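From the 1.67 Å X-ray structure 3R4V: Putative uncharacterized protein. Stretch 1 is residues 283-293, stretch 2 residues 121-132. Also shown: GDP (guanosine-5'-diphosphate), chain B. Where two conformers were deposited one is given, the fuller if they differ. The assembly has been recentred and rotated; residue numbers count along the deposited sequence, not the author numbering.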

# COMPACT_ATOMS: atom_id res chain seq x y z
N ASP A 283 -7.62 1.36 18.59
CA ASP A 283 -8.10 0.60 19.74
C ASP A 283 -7.07 -0.45 20.13
O ASP A 283 -6.81 -0.67 21.31
CB ASP A 283 -9.42 -0.10 19.42
CG ASP A 283 -10.62 0.83 19.47
OD1 ASP A 283 -10.50 1.99 19.93
OD2 ASP A 283 -11.70 0.38 19.06
N SER A 284 -6.48 -1.11 19.13
CA SER A 284 -5.46 -2.11 19.44
C SER A 284 -4.29 -1.46 20.15
O SER A 284 -3.78 -1.99 21.14
CB SER A 284 -4.99 -2.85 18.19
OG SER A 284 -6.05 -3.60 17.62
N LYS A 285 -3.87 -0.30 19.66
CA LYS A 285 -2.74 0.40 20.27
C LYS A 285 -3.09 0.85 21.68
O LYS A 285 -2.27 0.74 22.60
CB LYS A 285 -2.32 1.59 19.40
CG LYS A 285 -1.04 2.25 19.89
CD LYS A 285 -0.72 3.48 19.07
CE LYS A 285 0.54 4.15 19.58
NZ LYS A 285 0.41 5.63 19.54
N LEU A 286 -4.31 1.34 21.88
CA LEU A 286 -4.75 1.72 23.24
C LEU A 286 -4.69 0.54 24.22
O LEU A 286 -4.24 0.68 25.37
CB LEU A 286 -6.17 2.28 23.19
CG LEU A 286 -6.72 2.76 24.53
CD1 LEU A 286 -5.95 3.98 25.01
CD2 LEU A 286 -8.21 3.07 24.41
N GLU A 287 -5.15 -0.62 23.77
CA GLU A 287 -5.12 -1.81 24.61
C GLU A 287 -3.69 -2.21 24.95
O GLU A 287 -3.39 -2.52 26.09
CB GLU A 287 -5.88 -2.96 23.94
CG GLU A 287 -5.77 -4.31 24.69
CD GLU A 287 -6.20 -4.22 26.16
OE1 GLU A 287 -6.93 -3.28 26.55
OE2 GLU A 287 -5.78 -5.11 26.94
N MET A 288 -2.80 -2.19 23.96
CA MET A 288 -1.40 -2.52 24.21
C MET A 288 -0.75 -1.51 25.16
O MET A 288 0.01 -1.87 26.06
CB MET A 288 -0.60 -2.56 22.91
CG MET A 288 -0.86 -3.75 22.01
SD MET A 288 0.53 -3.92 20.86
CE MET A 288 1.85 -4.28 22.00
N THR A 289 -1.04 -0.23 24.93
CA THR A 289 -0.47 0.82 25.77
C THR A 289 -1.02 0.75 27.20
O THR A 289 -0.31 1.01 28.16
CB THR A 289 -0.70 2.21 25.16
OG1 THR A 289 0.04 2.32 23.94
CG2 THR A 289 -0.21 3.28 26.12
N ARG A 290 -2.30 0.41 27.33
CA ARG A 290 -2.86 0.21 28.66
C ARG A 290 -2.02 -0.82 29.40
O ARG A 290 -1.62 -0.61 30.55
CB ARG A 290 -4.32 -0.24 28.57
CG ARG A 290 -4.99 -0.38 29.93
CD ARG A 290 -6.38 -0.99 29.82
NE ARG A 290 -6.33 -2.37 29.35
CZ ARG A 290 -6.13 -3.41 30.14
NH1 ARG A 290 -5.95 -3.24 31.45
NH2 ARG A 290 -6.11 -4.64 29.63
N GLN A 291 -1.75 -1.94 28.74
CA GLN A 291 -0.96 -2.99 29.38
C GLN A 291 0.44 -2.53 29.76
O GLN A 291 0.92 -2.82 30.85
CB GLN A 291 -0.90 -4.22 28.48
CG GLN A 291 -2.25 -4.91 28.31
CD GLN A 291 -2.22 -5.99 27.23
OE1 GLN A 291 -1.14 -6.45 26.84
NE2 GLN A 291 -3.39 -6.38 26.76
N GLN A 292 1.08 -1.79 28.87
CA GLN A 292 2.41 -1.25 29.15
C GLN A 292 2.41 -0.29 30.34
O GLN A 292 3.30 -0.35 31.20
CB GLN A 292 2.97 -0.55 27.90
CG GLN A 292 3.21 -1.48 26.70
CD GLN A 292 3.65 -0.73 25.45
OE1 GLN A 292 3.66 0.50 25.41
NE2 GLN A 292 4.02 -1.47 24.42
N SER A 293 1.41 0.59 30.42
CA SER A 293 1.36 1.56 31.51
C SER A 293 1.03 0.90 32.85
O SER A 293 1.44 1.40 33.91
CB SER A 293 0.38 2.70 31.20
OG SER A 293 -0.96 2.27 31.31
PB GDP B . 10.62 -1.37 6.74
O1B GDP B . 11.73 -2.07 5.99
O2B GDP B . 9.72 -0.70 5.74
O3B GDP B . 11.21 -0.37 7.73
O3A GDP B . 9.81 -2.44 7.61
PA GDP B . 9.25 -3.86 7.11
O1A GDP B . 10.36 -4.86 6.81
O2A GDP B . 8.33 -3.69 5.94
O5' GDP B . 8.48 -4.32 8.41
C5' GDP B . 7.45 -3.50 9.00
C4' GDP B . 6.45 -4.38 9.75
O4' GDP B . 5.67 -5.12 8.81
C3' GDP B . 7.11 -5.42 10.64
O3' GDP B . 7.28 -4.92 11.96
C2' GDP B . 6.12 -6.56 10.61
O2' GDP B . 5.07 -6.33 11.55
C1' GDP B . 5.48 -6.48 9.25
N9 GDP B . 6.17 -7.29 8.23
C8 GDP B . 7.50 -7.48 8.08
N7 GDP B . 7.76 -8.25 6.99
C5 GDP B . 6.58 -8.56 6.41
C6 GDP B . 6.12 -9.32 5.23
O6 GDP B . 6.94 -9.89 4.49
N1 GDP B . 4.80 -9.38 4.99
C2 GDP B . 3.89 -8.77 5.79
N2 GDP B . 2.57 -8.85 5.50
N3 GDP B . 4.24 -8.05 6.88
C4 GDP B . 5.54 -7.91 7.23
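Stretch 2 121-132: MESTDNLGNDID

How does stretch 2 lie on stretch 1? After a short loop, it turns helical at Thr124 and stays so through Asp132, running roughly antiparallel to the helix of residues 283-293. The signed crossing angle is -149°, and the axes approach to 9.4 Å. The backbones come nearest where Thr124 CA lies 5.6 Å from Lys285 CA.

What fills the space between the helices? Two side chains interlock as knobs in holes. Thr124 sits among Lys285, Met288, Thr289 and Gln292, its CG2 3.4 Å from Met288 CB. Lys285 answers from stretch 1, entering the hole formed by Thr124, Leu127, Gly128 and Ile131; its extended chain brings CD to 4.0 Å from both Gly128 N and Ile131 CD1. Leu127 points toward stretch 1, placing CD1 3.6 Å from Lys285 CA and 3.9 Å from Met288 SD.

Is there a polar link across the contact? One hydrogen bond joins the helices: Gln292 NE2 donates to Thr124 OG1 at 3.2 Å, so Thr124 packs with its methyl and accepts with its hydroxyl.

What lies beside the contact at the start of the second helix? Ser123 caps it, its OG accepting from Asn126 N at 3.1 Å. Asn126 takes no part in the helix contact; its OD1 instead accepts from GDP O2' at 2.9 Å.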

# COMPACT_ATOMS: atom_id res chain seq x y z
N MET A 121 1.02 -5.30 12.96
CA MET A 121 0.29 -5.39 14.22
C MET A 121 1.11 -5.89 15.40
O MET A 121 0.56 -6.12 16.47
CB MET A 121 -0.94 -6.30 14.05
CG MET A 121 -1.88 -5.93 12.91
SD MET A 121 -2.70 -4.36 13.20
CE MET A 121 -3.75 -4.26 11.75
N GLU A 122 2.42 -6.05 15.21
CA GLU A 122 3.26 -6.68 16.24
C GLU A 122 3.34 -5.92 17.57
O GLU A 122 3.35 -6.53 18.64
CB GLU A 122 4.69 -6.87 15.72
CG GLU A 122 4.86 -7.83 14.56
CD GLU A 122 6.33 -8.03 14.20
OE1 GLU A 122 7.18 -7.37 14.83
OE2 GLU A 122 6.63 -8.83 13.28
N SER A 123 3.43 -4.60 17.49
CA SER A 123 3.88 -3.80 18.62
C SER A 123 3.21 -2.44 18.60
O SER A 123 2.61 -2.06 17.60
CB SER A 123 5.39 -3.59 18.50
OG SER A 123 5.68 -2.93 17.28
N THR A 124 3.34 -1.67 19.68
CA THR A 124 2.79 -0.31 19.65
C THR A 124 3.56 0.56 18.65
O THR A 124 3.02 1.53 18.11
CB THR A 124 2.77 0.35 21.05
OG1 THR A 124 4.07 0.24 21.66
CG2 THR A 124 1.75 -0.33 21.95
N ASP A 125 4.83 0.23 18.39
CA ASP A 125 5.59 0.94 17.36
C ASP A 125 4.96 0.74 15.97
O ASP A 125 4.75 1.70 15.23
CB ASP A 125 7.06 0.50 17.32
CG ASP A 125 7.88 1.10 18.46
OD1 ASP A 125 9.01 0.62 18.67
OD2 ASP A 125 7.40 2.04 19.13
N ASN A 126 4.68 -0.52 15.63
CA ASN A 126 4.00 -0.83 14.37
C ASN A 126 2.68 -0.06 14.28
O ASN A 126 2.35 0.55 13.26
CB ASN A 126 3.65 -2.32 14.30
CG ASN A 126 4.79 -3.19 13.77
OD1 ASN A 126 4.67 -4.42 13.75
ND2 ASN A 126 5.88 -2.58 13.34
N LEU A 127 1.90 -0.11 15.36
CA LEU A 127 0.55 0.46 15.34
C LEU A 127 0.61 1.96 15.22
O LEU A 127 -0.17 2.55 14.49
CB LEU A 127 -0.24 0.04 16.58
CG LEU A 127 -0.57 -1.45 16.64
CD1 LEU A 127 -1.07 -1.85 18.02
CD2 LEU A 127 -1.59 -1.81 15.58
N GLY A 128 1.54 2.59 15.94
CA GLY A 128 1.76 4.02 15.81
C GLY A 128 2.18 4.39 14.41
O GLY A 128 1.71 5.37 13.85
N ASN A 129 3.06 3.60 13.82
CA ASN A 129 3.48 3.85 12.46
C ASN A 129 2.32 3.71 11.47
O ASN A 129 2.20 4.50 10.55
CB ASN A 129 4.67 2.97 12.06
CG ASN A 129 5.97 3.46 12.68
OD1 ASN A 129 6.08 4.60 13.11
ND2 ASN A 129 6.98 2.59 12.70
N ASP A 130 1.48 2.70 11.69
CA ASP A 130 0.33 2.46 10.82
C ASP A 130 -0.54 3.71 10.80
O ASP A 130 -0.92 4.19 9.73
CB ASP A 130 -0.56 1.34 11.33
CG ASP A 130 0.07 -0.03 11.22
OD1 ASP A 130 0.96 -0.26 10.37
OD2 ASP A 130 -0.36 -0.90 12.01
N ILE A 131 -0.82 4.24 11.99
CA ILE A 131 -1.64 5.45 12.13
C ILE A 131 -1.02 6.64 11.42
O ILE A 131 -1.68 7.32 10.63
CB ILE A 131 -1.85 5.82 13.59
CG1 ILE A 131 -2.68 4.75 14.29
CG2 ILE A 131 -2.51 7.19 13.69
CD1 ILE A 131 -2.57 4.80 15.80
N ASP A 132 0.26 6.91 11.70
CA ASP A 132 0.92 8.07 11.11
C ASP A 132 1.02 7.93 9.58
O ASP A 132 0.91 8.91 8.87
CB ASP A 132 2.31 8.31 11.71
CG ASP A 132 2.25 8.71 13.17
OD1 ASP A 132 1.18 9.16 13.65
OD2 ASP A 132 3.30 8.57 13.84